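Local coordinates for protein thioesterase (Streptomyces coelicolor, PDB 3QMW) that probably hydrolyses thioesters as an alpha/beta-hydrolase-fold thioesterase of the prodiginine biosynthetic pathway, at residues Cys116-Arg120 / Arg121-Arg125. Residues are numbered along the deposited sequence; the frame is centred on the assembly and turned at random.
Sequences CVLRR and RGAPR
L118 and A123 meet where helix 106-120 ends, in a local helix-capping contact of the Schellman type, on the loop that carries the chain into strand 129-132 of the alpha/beta-hydrolase sheet. The helix starts within what is probably the nucleophile elbow, and the cap closes its far end. The last regular bond runs from R121 N to V117 O at 3.3 Å. G122 then turns out of the helix with phi 68°, a positive value that glycine adopts readily, because without a CB its backbone is less restricted there. That turn brings two amides back to the final turn: A123 N meets L118 O at 2.7 Å, with the carbonyl pointing almost straight at it (170°), whereas G122 N reaches R119 O at 2.7 Å from above the carbonyl plane. The CB of A123 points back to the last turn, 3.2 Å from L118 O, and packs 3.9 Å from L118 CB; a methyl fits this close approach to the carbonyl that its own N-H binds. L118 is buried against A87 of helix 79-91, a place that suits its branched apolar side chain. R121 lies alongside V117, pointing the same way; with CG anti to its carbonyl carbon (chi1 -63°) and the chain extended to NE, its guanidinium reaches helix 79-91, where NH1 forms salt bridges with D88 and E91. A long arginine serves well here, its methylenes passing V117 O before the charge finds its partners. V117 CG1 meets the guanidinium obliquely, 3.8 Å from R121 NE.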
loop_
_atom_site.group_PDB
_atom_site.type_symbol
_atom_site.label_atom_id
_atom_site.label_comp_id
_atom_site.label_asym_id
_atom_site.label_seq_id
_atom_site.Cartn_x
_atom_site.Cartn_y
_atom_site.Cartn_z
ATOM N N CYS D 116 -15.010 2.120 -22.431
ATOM C CA CYS D 116 -15.523 1.906 -23.775
ATOM C C CYS D 116 -15.813 3.223 -24.501
ATOM O O CYS D 116 -15.350 3.442 -25.617
ATOM C CB CYS D 116 -16.791 1.057 -23.709
ATOM S SG CYS D 116 -16.511 -0.592 -22.983
ATOM N N VAL D 117 -16.565 4.105 -23.860
ATOM C CA VAL D 117 -16.977 5.359 -24.489
ATOM C C VAL D 117 -15.791 6.239 -24.902
ATOM O O VAL D 117 -15.856 6.916 -25.918
ATOM C CB VAL D 117 -17.960 6.137 -23.582
ATOM C CG1 VAL D 117 -18.199 7.551 -24.110
ATOM C CG2 VAL D 117 -19.275 5.361 -23.455
ATOM N N LEU D 118 -14.711 6.226 -24.132
ATOM C CA LEU D 118 -13.515 6.984 -24.506
ATOM C C LEU D 118 -12.754 6.313 -25.671
ATOM O O LEU D 118 -12.028 6.984 -26.415
ATOM C CB LEU D 118 -12.599 7.180 -23.294
ATOM C CG LEU D 118 -13.147 8.119 -22.209
ATOM C CD1 LEU D 118 -12.423 7.885 -20.889
ATOM C CD2 LEU D 118 -13.042 9.581 -22.623
ATOM N N ARG D 119 -12.918 4.996 -25.823
ATOM C CA ARG D 119 -12.362 4.269 -26.975
ATOM C C ARG D 119 -13.077 4.676 -28.255
ATOM O O ARG D 119 -12.427 5.081 -29.223
ATOM C CB ARG D 119 -12.463 2.744 -26.797
ATOM C CG ARG D 119 -11.979 1.929 -28.007
ATOM C CD ARG D 119 -11.793 0.458 -27.668
ATOM N NE ARG D 119 -13.060 -0.223 -27.397
ATOM C CZ ARG D 119 -13.198 -1.543 -27.229
ATOM N NH1 ARG D 119 -12.151 -2.362 -27.307
ATOM N NH2 ARG D 119 -14.401 -2.057 -26.987
ATOM N N ARG D 120 -14.406 4.578 -28.253
ATOM C CA ARG D 120 -15.217 4.969 -29.413
ATOM C C ARG D 120 -14.893 6.388 -29.895
ATOM O O ARG D 120 -14.856 6.645 -31.097
ATOM C CB ARG D 120 -16.720 4.862 -29.112
ATOM C CG ARG D 120 -17.194 3.472 -28.659
ATOM C CD ARG D 120 -18.672 3.216 -29.009
ATOM N NE ARG D 120 -19.529 4.385 -28.770
ATOM C CZ ARG D 120 -20.203 4.639 -27.646
ATOM N NH1 ARG D 120 -20.947 5.740 -27.559
ATOM N NH2 ARG D 120 -20.144 3.809 -26.607
ATOM N N ARG D 121 -14.648 7.296 -28.954
ATOM C CA ARG D 121 -14.301 8.676 -29.278
ATOM C C ARG D 121 -12.829 8.811 -29.643
ATOM O O ARG D 121 -12.372 9.892 -30.014
ATOM C CB ARG D 121 -14.619 9.593 -28.098
ATOM C CG ARG D 121 -16.096 9.668 -27.725
ATOM C CD ARG D 121 -16.304 10.752 -26.686
ATOM N NE ARG D 121 -17.631 10.732 -26.063
ATOM C CZ ARG D 121 -18.074 11.652 -25.200
ATOM N NH1 ARG D 121 -17.307 12.684 -24.853
ATOM N NH2 ARG D 121 -19.293 11.545 -24.682
ATOM N N GLY D 122 -12.086 7.715 -29.523
ATOM C CA GLY D 122 -10.675 7.699 -29.855
ATOM C C GLY D 122 -9.837 8.526 -28.905
ATOM O O GLY D 122 -8.872 9.157 -29.323
ATOM N N ALA D 123 -10.204 8.519 -27.627
ATOM C CA ALA D 123 -9.449 9.233 -26.597
ATOM C C ALA D 123 -8.240 8.404 -26.164
ATOM O O ALA D 123 -8.310 7.175 -26.197
ATOM C CB ALA D 123 -10.338 9.514 -25.405
ATOM N N PRO D 124 -7.134 9.068 -25.746
ATOM C CA PRO D 124 -5.930 8.335 -25.326
ATOM C C PRO D 124 -6.261 7.308 -24.245
ATOM O O PRO D 124 -6.791 7.677 -23.202
ATOM C CB PRO D 124 -5.011 9.432 -24.773
ATOM C CG PRO D 124 -5.526 10.711 -25.329
ATOM C CD PRO D 124 -6.992 10.524 -25.544
ATOM N N ARG D 125 -5.957 6.034 -24.498
ATOM C CA ARG D 125 -6.475 4.938 -23.671
ATOM C C ARG D 125 -5.817 4.888 -22.282
ATOM O O ARG D 125 -4.740 5.466 -22.084
ATOM C CB ARG D 125 -6.344 3.590 -24.407
ATOM C CG ARG D 125 -5.134 2.697 -24.040
ATOM C CD ARG D 125 -5.545 1.215 -24.107
ATOM N NE ARG D 125 -4.413 0.284 -24.185
ATOM C CZ ARG D 125 -3.641 -0.087 -23.160
ATOM N NH1 ARG D 125 -3.839 0.397 -21.933
ATOM N NH2 ARG D 125 -2.650 -0.951 -23.368
#